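Local coordinates for protein titin heart isoform N2-B (Homo sapiens, PDB 2BK8) that forms an immunoglobulin-like domain of the giant muscle protein titin, at the M-band of the sarcomere, where it probably serves as a structural module, at residues V19-K24 with A88-K93; Q30-T35 with C75-D80. All coordinates share one frame; numbering follows the deposited sequence.

Contact 1: V19-K24 with A88-K93; sequences VKYVCK and AELFVK
Glu-89 O and Leu-90 CB lie at the edge of the Tyr-21 ring, near its plane. The methyl of Ala-88 approaches more obliquely, with CB 4.0 Å from Tyr-21 CE1. The ring of Tyr-73, on strand 71-78, meets that of Tyr-21 with the planes about 20° apart, and Ile-8 and Ala-11 also touch Tyr-21. Tyr-21 CG stands anti to the carbonyl carbon (chi1 -65°), the first step in aiming the ring from strand 19-26 at strand 83-92. The two strands run almost antiparallel, but their axes stay 9.5 Å apart. That gap is a sandwich spacing: they belong to facing sheets of the immunoglobulin fold, and side chains alone bridge it from strand 19-26.

The one hydrogen bond across the contact runs from Tyr-21 OH to Glu-89 O, 2.9 Å. The donor stands above the carbonyl plane, with a C=O...donor angle of 103°, so the hydroxyl comes in beside the carbonyl. It also sits snugly against Leu-90, OH to CB being 3.1 Å. Leu-90 and the phenol cross at about a right angle. Farther along, Leu-90 CD1 rests on Val-19 CG2 at 3.7 Å, and Val-19 in turn touches Ala-11. The carboxylate of Glu-89 serves other partners, Thr-72 and Arg-96.

Tyr-21 thus puts its ring between the sheets while its buried hydroxyl donates to a main-chain carbonyl, a polar tie between the sheets within otherwise apolar packing.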
loop_
_atom_site.group_PDB
_atom_site.type_symbol
_atom_site.label_atom_id
_atom_site.label_comp_id
_atom_site.label_asym_id
_atom_site.label_seq_id
_atom_site.Cartn_x
_atom_site.Cartn_y
_atom_site.Cartn_z
ATOM N N VAL A 19 1.820 10.944 -1.452
ATOM C CA VAL A 19 1.082 10.161 -2.462
ATOM C C VAL A 19 0.129 9.219 -1.720
ATOM O O VAL A 19 0.285 9.027 -0.507
ATOM C CB VAL A 19 1.993 9.328 -3.429
ATOM C CG1 VAL A 19 3.007 10.231 -4.157
ATOM C CG2 VAL A 19 2.673 8.158 -2.698
ATOM N N LYS A 20 -0.837 8.620 -2.427
ATOM C CA LYS A 20 -1.740 7.623 -1.842
ATOM C C LYS A 20 -1.797 6.387 -2.708
ATOM O O LYS A 20 -1.617 6.478 -3.937
ATOM C CB LYS A 20 -3.165 8.205 -1.718
ATOM C CG LYS A 20 -3.735 8.763 -3.039
ATOM C CD LYS A 20 -5.260 8.995 -3.013
ATOM C CE LYS A 20 -5.900 8.873 -4.414
ATOM N NZ LYS A 20 -5.063 9.446 -5.519
ATOM N N TYR A 21 -2.070 5.251 -2.066
ATOM C CA TYR A 21 -2.357 3.997 -2.745
ATOM C C TYR A 21 -3.701 3.433 -2.233
ATOM O O TYR A 21 -3.944 3.363 -1.029
ATOM C CB TYR A 21 -1.227 2.960 -2.552
ATOM C CG TYR A 21 0.051 3.422 -3.201
ATOM C CD1 TYR A 21 0.241 3.315 -4.596
ATOM C CD2 TYR A 21 1.056 4.044 -2.443
ATOM C CE1 TYR A 21 1.427 3.789 -5.199
ATOM C CE2 TYR A 21 2.208 4.477 -3.032
ATOM C CZ TYR A 21 2.381 4.372 -4.409
ATOM O OH TYR A 21 3.549 4.869 -4.961
ATOM N N VAL A 22 -4.543 3.003 -3.156
ATOM C CA VAL A 22 -5.869 2.495 -2.811
ATOM C C VAL A 22 -6.028 1.091 -3.376
ATOM O O VAL A 22 -5.887 0.862 -4.607
ATOM C CB VAL A 22 -7.006 3.408 -3.374
ATOM C CG1 VAL A 22 -8.396 2.746 -3.146
ATOM C CG2 VAL A 22 -6.944 4.807 -2.785
ATOM N N CYS A 23 -6.352 0.152 -2.491
ATOM C CA CYS A 23 -6.547 -1.231 -2.904
ATOM C C CYS A 23 -7.934 -1.709 -2.474
ATOM O O CYS A 23 -8.247 -1.767 -1.277
ATOM C CB CYS A 23 -5.443 -2.145 -2.323
ATOM S SG CYS A 23 -5.642 -3.943 -2.808
ATOM N N LYS A 24 -8.763 -2.060 -3.452
ATOM C CA LYS A 24 -10.113 -2.556 -3.177
ATOM C C LYS A 24 -10.180 -4.112 -3.138
ATOM O O LYS A 24 -9.717 -4.777 -4.063
ATOM C CB LYS A 24 -11.090 -1.956 -4.222
ATOM C CG LYS A 24 -12.545 -1.973 -3.853
ATOM C CD LYS A 24 -13.368 -1.280 -4.941
ATOM C CE LYS A 24 -14.828 -1.655 -4.835
ATOM N NZ LYS A 24 -15.634 -1.328 -6.049
ATOM N N ALA A 88 2.505 -1.797 -6.394
ATOM C CA ALA A 88 2.634 -0.611 -7.253
ATOM C C ALA A 88 3.924 0.154 -6.932
ATOM O O ALA A 88 4.526 -0.083 -5.887
ATOM C CB ALA A 88 1.396 0.294 -7.094
ATOM N N GLU A 89 4.341 1.044 -7.840
ATOM C CA GLU A 89 5.606 1.759 -7.728
ATOM C C GLU A 89 5.372 3.192 -7.249
ATOM O O GLU A 89 4.286 3.778 -7.499
ATOM C CB GLU A 89 6.286 1.804 -9.097
ATOM C CG GLU A 89 6.533 0.410 -9.682
ATOM C CD GLU A 89 7.584 -0.328 -8.874
ATOM O OE1 GLU A 89 8.743 0.123 -8.832
ATOM O OE2 GLU A 89 7.244 -1.348 -8.248
ATOM N N LEU A 90 6.399 3.766 -6.621
ATOM C CA LEU A 90 6.476 5.200 -6.324
ATOM C C LEU A 90 7.743 5.683 -7.038
ATOM O O LEU A 90 8.832 5.119 -6.817
ATOM C CB LEU A 90 6.597 5.449 -4.803
ATOM C CG LEU A 90 6.376 6.871 -4.270
ATOM C CD1 LEU A 90 6.132 6.853 -2.737
ATOM C CD2 LEU A 90 7.528 7.779 -4.622
ATOM N N PHE A 91 7.591 6.644 -7.945
ATOM C CA PHE A 91 8.725 7.266 -8.657
ATOM C C PHE A 91 8.989 8.677 -8.095
ATOM O O PHE A 91 8.083 9.500 -8.064
ATOM C CB PHE A 91 8.463 7.371 -10.173
ATOM C CG PHE A 91 7.811 6.142 -10.786
ATOM C CD1 PHE A 91 8.545 4.970 -11.013
ATOM C CD2 PHE A 91 6.480 6.185 -11.185
ATOM C CE1 PHE A 91 7.928 3.842 -11.580
ATOM C CE2 PHE A 91 5.859 5.065 -11.758
ATOM C CZ PHE A 91 6.586 3.902 -11.962
ATOM N N VAL A 92 10.234 8.925 -7.671
ATOM C CA VAL A 92 10.755 10.270 -7.313
ATOM C C VAL A 92 11.811 10.778 -8.322
ATOM O O VAL A 92 12.738 10.043 -8.685
ATOM C CB VAL A 92 11.362 10.262 -5.867
ATOM C CG1 VAL A 92 11.854 11.680 -5.440
ATOM C CG2 VAL A 92 10.370 9.710 -4.849
ATOM N N LYS A 93 11.690 12.033 -8.754
ATOM C CA LYS A 93 12.661 12.662 -9.681
ATOM C C LYS A 93 14.099 12.609 -9.140
ATOM O O LYS A 93 14.319 12.908 -7.978
ATOM C CB LYS A 93 12.257 14.111 -9.984
ATOM C CG LYS A 93 13.121 14.781 -11.036
ATOM C CD LYS A 93 12.343 15.872 -11.765
ATOM C CE LYS A 93 13.052 16.326 -13.047
ATOM N NZ LYS A 93 14.183 17.278 -12.786
#

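Contact 2: Q30-T35 with C75-D80; sequences QSTQVT and CKVVND
Gln-33 and Val-78 pair through two backbone bonds, Gln-33 N to Val-78 O (2.8 Å) and Val-78 N to Gln-33 O (3.0 Å). Thr-35 and Lys-76 form a second such pair, and between them Val-34 and Val-77 form a non-hydrogen-bonded pair with CA atoms 4.7 Å apart. This antiparallel ladder joins strands 33-38 and 71-78, neighbours in one sheet of the immunoglobulin sandwich. Val-34 and Val-77 project side by side from one face of it, and Val-34 CG1 packs 3.7 Å from Cys-75 SG. From the loop, Thr-32 CG2 comes to 3.6 Å from Val-77 CG1.

Beyond the ladder, Ser-31 OG accepts a hydrogen bond from Asp-80 N (3.0 Å), somewhat bent at 147° at the hydrogen; chi1 of 81° sets OG between its own backbone N and carbonyl carbon. Asp-80 CG lies 3.5 Å from Ser-31 CB. An alanine in place of Ser-31 would probably leave the Asp-80 amide without this acceptor and let the turn after strand 71-78 move more freely.

Further out, Val-34 and Val-77 touch Ile-25 of strand 19-26 in the facing sheet. Asp-29, just before this segment, braces its loop: OD1 accepts from Ser-31 N, and its N donates to Thr-32 OG1. Asn-79 OD1 accepts from both Tyr-81 N and Gly-82 N.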
loop_
_atom_site.group_PDB
_atom_site.type_symbol
_atom_site.label_atom_id
_atom_site.label_comp_id
_atom_site.label_asym_id
_atom_site.label_seq_id
_atom_site.Cartn_x
_atom_site.Cartn_y
_atom_site.Cartn_z
ATOM N N GLN A 30 -15.075 -10.826 8.213
ATOM C CA GLN A 30 -14.682 -10.453 9.576
ATOM C C GLN A 30 -13.273 -10.889 9.962
ATOM O O GLN A 30 -12.733 -10.384 10.947
ATOM C CB GLN A 30 -15.708 -10.928 10.635
ATOM C CG GLN A 30 -15.818 -12.451 10.852
ATOM C CD GLN A 30 -14.821 -13.011 11.879
ATOM O OE1 GLN A 30 -14.604 -12.431 12.944
ATOM N NE2 GLN A 30 -14.229 -14.155 11.559
ATOM N N SER A 31 -12.684 -11.826 9.217
ATOM C CA SER A 31 -11.317 -12.266 9.523
ATOM C C SER A 31 -10.214 -11.562 8.699
ATOM O O SER A 31 -9.013 -11.755 8.951
ATOM C CB SER A 31 -11.199 -13.802 9.437
ATOM O OG SER A 31 -11.053 -14.234 8.098
ATOM N N THR A 32 -10.609 -10.729 7.732
ATOM C CA THR A 32 -9.658 -10.052 6.852
ATOM C C THR A 32 -8.736 -9.084 7.621
ATOM O O THR A 32 -9.232 -8.234 8.359
ATOM C CB THR A 32 -10.405 -9.290 5.734
ATOM O OG1 THR A 32 -11.265 -10.203 5.038
ATOM C CG2 THR A 32 -9.423 -8.667 4.755
ATOM N N GLN A 33 -7.413 -9.239 7.455
ATOM C CA GLN A 33 -6.374 -8.339 8.024
ATOM C C GLN A 33 -5.447 -7.845 6.895
ATOM O O GLN A 33 -5.010 -8.631 6.061
ATOM C CB GLN A 33 -5.534 -9.037 9.121
ATOM C CG GLN A 33 -4.339 -8.178 9.647
ATOM C CD GLN A 33 -3.409 -8.921 10.605
ATOM O OE1 GLN A 33 -2.627 -9.795 10.193
ATOM N NE2 GLN A 33 -3.477 -8.564 11.890
ATOM N N VAL A 34 -5.106 -6.552 6.900
ATOM C CA VAL A 34 -4.292 -5.964 5.818
ATOM C C VAL A 34 -2.986 -5.443 6.376
ATOM O O VAL A 34 -2.986 -4.818 7.442
ATOM C CB VAL A 34 -5.022 -4.762 5.167
ATOM C CG1 VAL A 34 -4.120 -4.045 4.117
ATOM C CG2 VAL A 34 -6.330 -5.211 4.564
ATOM N N THR A 35 -1.879 -5.759 5.697
ATOM C CA THR A 35 -0.558 -5.224 6.085
ATOM C C THR A 35 0.132 -4.683 4.825
ATOM O O THR A 35 0.183 -5.360 3.785
ATOM C CB THR A 35 0.345 -6.326 6.740
ATOM O OG1 THR A 35 -0.347 -6.961 7.833
ATOM C CG2 THR A 35 1.661 -5.740 7.271
ATOM N N CYS A 75 0.468 -4.374 -0.893
ATOM C CA CYS A 75 -0.676 -4.524 0.035
ATOM C C CYS A 75 -0.929 -6.016 0.172
ATOM O O CYS A 75 -1.301 -6.692 -0.816
ATOM C CB CYS A 75 -1.931 -3.846 -0.531
ATOM S SG CYS A 75 -3.414 -3.980 0.530
ATOM N N LYS A 76 -0.682 -6.543 1.372
ATOM C CA LYS A 76 -0.913 -7.974 1.670
ATOM C C LYS A 76 -2.207 -8.221 2.462
ATOM O O LYS A 76 -2.410 -7.693 3.561
ATOM C CB LYS A 76 0.312 -8.620 2.389
ATOM C CG LYS A 76 0.142 -10.126 2.652
ATOM C CD LYS A 76 1.373 -10.680 3.373
ATOM C CE LYS A 76 1.168 -12.125 3.785
ATOM N NZ LYS A 76 2.445 -12.915 3.801
ATOM N N VAL A 77 -3.069 -9.080 1.914
ATOM C CA VAL A 77 -4.380 -9.353 2.512
ATOM C C VAL A 77 -4.497 -10.805 2.941
ATOM O O VAL A 77 -4.197 -11.703 2.167
ATOM C CB VAL A 77 -5.535 -8.930 1.567
ATOM C CG1 VAL A 77 -6.743 -8.716 2.363
ATOM C CG2 VAL A 77 -5.183 -7.555 0.904
ATOM N N VAL A 78 -4.877 -11.025 4.198
ATOM C CA VAL A 78 -4.938 -12.379 4.774
ATOM C C VAL A 78 -6.249 -12.566 5.512
ATOM O O VAL A 78 -6.655 -11.698 6.289
ATOM C CB VAL A 78 -3.761 -12.641 5.771
ATOM C CG1 VAL A 78 -3.841 -14.028 6.383
ATOM C CG2 VAL A 78 -2.429 -12.463 5.085
ATOM N N ASN A 79 -6.914 -13.690 5.240
ATOM C CA ASN A 79 -8.005 -14.188 6.091
ATOM C C ASN A 79 -7.917 -15.661 6.440
ATOM O O ASN A 79 -6.867 -16.282 6.272
ATOM C CB ASN A 79 -9.402 -13.803 5.574
ATOM C CG ASN A 79 -9.806 -14.520 4.303
ATOM O OD1 ASN A 79 -9.026 -15.248 3.682
ATOM N ND2 ASN A 79 -11.053 -14.301 3.901
ATOM N N ASP A 80 -9.038 -16.198 6.924
ATOM C CA ASP A 80 -9.164 -17.579 7.407
ATOM C C ASP A 80 -9.128 -18.621 6.295
ATOM O O ASP A 80 -9.143 -19.838 6.566
ATOM C CB ASP A 80 -10.475 -17.718 8.185
ATOM C CG ASP A 80 -10.383 -17.192 9.614
ATOM O OD1 ASP A 80 -9.285 -16.810 10.073
ATOM O OD2 ASP A 80 -11.425 -17.192 10.300
#

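Contact 1 is buried and spans the sandwich between its sheets, whereas contact 2 lies nearer the surface and within one sheet; the centres of the two contacts are about 20 Å apart. Their chemistry follows: 188 Å² buried, mostly through side chains of strand 19-26 and a single hydrogen bond, against 454 Å² with a backbone ladder. Both reach the same sheet, because strands 83-92 and 71-78 are adjacent in it, and contact 2 is nested inside the chain loop that contact 1 closes. They touch where Cys-23 CB packs 4.0 Å from Cys-75 SG. Cys-23 SG and Cys-75 SG are also 4.0 Å apart, too far for a disulfide, so here the cysteines pack without a covalent link.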